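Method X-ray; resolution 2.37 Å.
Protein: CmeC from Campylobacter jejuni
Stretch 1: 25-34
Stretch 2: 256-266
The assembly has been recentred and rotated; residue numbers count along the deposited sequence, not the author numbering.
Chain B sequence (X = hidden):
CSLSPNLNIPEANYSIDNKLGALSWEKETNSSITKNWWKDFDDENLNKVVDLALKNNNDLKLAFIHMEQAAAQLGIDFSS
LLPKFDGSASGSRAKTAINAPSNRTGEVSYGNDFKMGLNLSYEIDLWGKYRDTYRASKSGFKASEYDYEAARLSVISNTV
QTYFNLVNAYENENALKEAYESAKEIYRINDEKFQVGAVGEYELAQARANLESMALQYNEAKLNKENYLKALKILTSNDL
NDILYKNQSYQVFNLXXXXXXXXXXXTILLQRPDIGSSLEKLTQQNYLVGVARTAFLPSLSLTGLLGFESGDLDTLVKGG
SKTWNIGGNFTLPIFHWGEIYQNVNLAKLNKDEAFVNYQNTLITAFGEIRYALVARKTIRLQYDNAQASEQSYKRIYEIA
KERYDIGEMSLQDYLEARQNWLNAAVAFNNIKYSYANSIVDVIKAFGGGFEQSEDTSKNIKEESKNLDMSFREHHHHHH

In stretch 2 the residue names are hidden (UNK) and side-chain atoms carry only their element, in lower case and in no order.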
# COMPACT_ATOMS: atom_id res chain seq x y z
N TRP B 25 -11.73 39.39 11.13
CA TRP B 25 -11.68 39.90 12.50
C TRP B 25 -10.64 39.17 13.33
O TRP B 25 -10.56 39.34 14.55
CB TRP B 25 -13.06 39.79 13.16
CG TRP B 25 -13.68 38.43 13.06
CD1 TRP B 25 -14.55 37.99 12.09
CD2 TRP B 25 -13.51 37.33 13.96
NE1 TRP B 25 -14.91 36.69 12.34
CE2 TRP B 25 -14.29 36.27 13.48
CE3 TRP B 25 -12.76 37.15 15.13
CZ2 TRP B 25 -14.35 35.03 14.13
CZ3 TRP B 25 -12.82 35.93 15.77
CH2 TRP B 25 -13.61 34.88 15.27
N GLU B 26 -9.83 38.34 12.67
CA GLU B 26 -8.78 37.59 13.34
C GLU B 26 -7.40 38.18 13.08
O GLU B 26 -7.15 38.74 12.01
CB GLU B 26 -8.81 36.12 12.90
CG GLU B 26 -9.88 35.29 13.58
CD GLU B 26 -9.82 33.82 13.18
OE1 GLU B 26 -9.34 33.53 12.07
OE2 GLU B 26 -10.25 32.96 13.98
N LYS B 27 -6.51 38.05 14.06
CA LYS B 27 -5.14 38.55 13.93
C LYS B 27 -4.30 37.62 13.05
O LYS B 27 -4.27 36.40 13.26
CB LYS B 27 -4.50 38.70 15.32
CG LYS B 27 -3.04 38.29 15.42
CD LYS B 27 -2.08 39.36 14.93
CE LYS B 27 -0.67 39.07 15.40
NZ LYS B 27 -0.29 37.65 15.15
N GLU B 28 -3.64 38.19 12.06
CA GLU B 28 -2.76 37.42 11.19
C GLU B 28 -1.50 37.02 11.94
O GLU B 28 -0.72 37.87 12.37
CB GLU B 28 -2.41 38.20 9.93
CG GLU B 28 -3.18 39.50 9.76
CD GLU B 28 -2.69 40.31 8.58
OE1 GLU B 28 -1.80 39.81 7.86
OE2 GLU B 28 -3.20 41.43 8.37
N THR B 29 -1.30 35.71 12.09
CA THR B 29 -0.21 35.18 12.91
C THR B 29 0.81 34.38 12.10
O THR B 29 0.44 33.53 11.28
CB THR B 29 -0.74 34.28 14.04
OG1 THR B 29 -1.81 34.95 14.72
CG2 THR B 29 0.36 33.95 15.03
N ASN B 30 2.08 34.64 12.34
CA ASN B 30 3.17 33.89 11.72
C ASN B 30 4.12 33.38 12.79
O ASN B 30 5.31 33.16 12.54
CB ASN B 30 3.90 34.76 10.70
CG ASN B 30 4.72 33.95 9.71
OD1 ASN B 30 4.45 32.77 9.49
ND2 ASN B 30 5.73 34.58 9.12
N SER B 31 3.60 33.21 14.00
CA SER B 31 4.39 32.72 15.12
C SER B 31 4.71 31.24 14.94
O SER B 31 3.92 30.49 14.36
CB SER B 31 3.65 32.93 16.45
OG SER B 31 2.50 32.11 16.54
N SER B 32 5.87 30.82 15.43
CA SER B 32 6.31 29.44 15.30
C SER B 32 5.51 28.51 16.21
O SER B 32 4.73 28.97 17.05
CB SER B 32 7.80 29.31 15.61
OG SER B 32 8.58 29.83 14.55
N ILE B 33 5.70 27.21 16.03
CA ILE B 33 4.96 26.21 16.80
C ILE B 33 5.81 25.60 17.90
O ILE B 33 6.95 25.18 17.66
CB ILE B 33 4.43 25.09 15.88
CG1 ILE B 33 3.56 25.68 14.77
CG2 ILE B 33 3.65 24.06 16.69
CD1 ILE B 33 3.05 24.65 13.79
N THR B 34 5.27 25.55 19.11
CA THR B 34 5.95 24.92 20.23
C THR B 34 6.03 23.41 20.03
O THR B 34 5.16 22.81 19.40
CB THR B 34 5.25 25.22 21.57
OG1 THR B 34 5.66 24.27 22.56
CG2 THR B 34 3.74 25.15 21.41
N UNK B 256 -11.30 28.07 22.36
CA UNK B 256 -10.34 29.11 22.71
C UNK B 256 -9.59 29.52 21.44
O UNK B 256 -9.87 29.00 20.36
c UNK B 256 -7.58 26.95 24.45
c UNK B 256 -6.45 27.97 24.53
c UNK B 256 -8.61 27.35 23.39
n UNK B 256 -5.39 27.54 25.48
c UNK B 256 -9.36 28.62 23.77
N UNK B 257 -8.65 30.45 21.58
CA UNK B 257 -7.82 30.85 20.45
C UNK B 257 -6.43 30.22 20.55
O UNK B 257 -5.83 30.20 21.62
o UNK B 257 -6.21 32.43 17.03
c UNK B 257 -7.71 32.37 20.36
o UNK B 257 -8.29 32.14 17.66
c UNK B 257 -6.72 32.86 19.31
c UNK B 257 -7.10 32.44 17.90
N UNK B 258 -5.94 29.71 19.43
CA UNK B 258 -4.65 29.03 19.39
C UNK B 258 -3.61 29.83 18.61
O UNK B 258 -3.91 30.41 17.57
c UNK B 258 -7.47 25.08 20.95
c UNK B 258 -7.10 26.75 19.29
c UNK B 258 -5.74 26.74 19.54
c UNK B 258 -6.11 25.05 21.21
c UNK B 258 -5.26 25.88 20.51
c UNK B 258 -4.80 27.63 18.78
c UNK B 258 -7.96 25.93 19.98
N UNK B 259 -2.38 29.85 19.12
CA UNK B 259 -1.28 30.52 18.44
C UNK B 259 -0.72 29.67 17.31
O UNK B 259 0.32 29.04 17.44
c UNK B 259 -0.17 30.88 19.43
o UNK B 259 -0.41 28.64 20.22
c UNK B 259 0.12 29.75 20.41
o UNK B 259 0.88 29.99 21.37
N UNK B 260 -1.43 29.65 16.18
CA UNK B 260 -1.02 28.88 15.02
C UNK B 260 -0.90 29.79 13.80
O UNK B 260 -1.57 30.82 13.73
c UNK B 260 -2.05 26.74 15.87
c UNK B 260 -2.00 27.73 14.71
c UNK B 260 -3.40 28.28 14.41
c UNK B 260 -4.40 27.21 14.05
N UNK B 261 -0.04 29.41 12.84
CA UNK B 261 0.14 30.20 11.61
C UNK B 261 -1.16 30.40 10.83
O UNK B 261 -2.03 29.53 10.84
c UNK B 261 0.92 28.29 12.91
c UNK B 261 1.90 28.61 11.82
c UNK B 261 1.14 29.37 10.80
N UNK B 262 -1.27 31.55 10.16
CA UNK B 262 -2.42 31.84 9.32
C UNK B 262 -1.97 32.00 7.87
O UNK B 262 -2.78 32.19 6.97
c UNK B 262 -3.15 33.11 9.77
c UNK B 262 -3.59 32.99 11.23
o UNK B 262 -2.28 34.24 9.63
N UNK B 263 -0.66 31.94 7.67
CA UNK B 263 -0.07 32.02 6.35
C UNK B 263 1.14 31.10 6.28
O UNK B 263 1.64 30.64 7.30
N UNK B 264 1.61 30.82 5.07
CA UNK B 264 2.74 29.91 4.90
C UNK B 264 4.03 30.55 5.41
O UNK B 264 4.23 31.76 5.29
c UNK B 264 3.92 28.33 3.31
c UNK B 264 3.88 27.62 1.99
c UNK B 264 3.27 30.65 2.53
c UNK B 264 2.90 29.47 3.43
N UNK B 265 4.89 29.74 6.00
CA UNK B 265 6.15 30.22 6.56
C UNK B 265 7.18 30.48 5.46
O UNK B 265 7.11 29.89 4.38
o UNK B 265 7.98 29.62 8.04
c UNK B 265 6.70 29.21 7.57
N UNK B 266 8.13 31.36 5.75
CA UNK B 266 9.18 31.68 4.79
C UNK B 266 10.29 30.63 4.83
O UNK B 266 11.16 30.60 3.96
o UNK B 266 10.40 33.11 6.33
c UNK B 266 9.76 33.07 5.07

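Position 256 carries four carbons in an unbranched row ending in nitrogen, out of reach of stretch 1, which defines Lys-256. Position 257 has three carbons, the third bearing two oxygens that approach the Glu-26 carboxylate: a carboxylate one methylene longer than aspartate, hence Glu-257. Its OE1 lies 4.2 Å from Glu-26 OE2, a proximity of like charges rather than a bond. Position 258 shows one carbon followed by a six-carbon ring with no heteroatom, buried and out of reach of stretch 1, so it is Phe-258.

At position 259 two carbons, the second carrying a pair of oxygens, lie beside the Ser-31 hydroxyl, giving Asp-259. Its CB is 4.1 Å from Ser-31 OG, and its backbone O is 3.9 Å from the same OG. Position 260 has four carbons forked at the first, with one arm two carbons long; CA-to-CB points away from stretch 1, so the backbone makes the approach, to the Thr-29 side chain. The pattern is that of Ile-260, whose O sits 3.6 Å from Thr-29 CB.

Position 261 has three carbons closing a ring onto its own backbone nitrogen, a ring lying against the Ser-31 carbonyl and the Ile-33 side chain, which identifies Pro-261. Its CG is 3.8 Å from Ser-31 O and its CD 4.2 Å from Ile-33 CG1, the latter an apolar contact. Position 262 has a CB carrying one oxygen and one carbon; CA-to-CB points toward stretch 1, bringing the oxygen to the Thr-29 amide and the carbon near the Lys-27 carbonyl. This is the branching of Thr-262: OG1 accepts a hydrogen bond from Thr-29 N at 3.0 Å, while CG2 lies 4.0 Å from Lys-27 O.

Position 263 has no side-chain atoms, and its backbone N is 4.1 Å from Thr-29 O; it is Gly-263. Position 264 again has four carbons forked at the first, one arm two carbons long, with CA-to-CB pointing away and its backbone O 4.3 Å from Asn-30 OD1: Ile-264. Position 265 has one carbon and one oxygen, its CA 4.2 Å from Asn-30 OD1, and is Ser-265. Position 266 also has one carbon and one oxygen, makes no contact, and is Ser-266.

The contact joins two segments without regular helix or strand and buries 474 Å² in total. Its polar centre is a reciprocal pair between two threonines: Thr-262 N donates to Thr-29 O at 2.8 Å (151° at the hydrogen), and Thr-29 N donates to Thr-262 OG1 (139°). Thr-262 thus satisfies both backbone groups of Thr-29. Thr-29 O also receives a CA-H contact from Pro-261 CA at 3.4 Å, while the proline ring extends the packing toward Ile-33.

Stretch 2 (256-266) KEFDIPTGISS
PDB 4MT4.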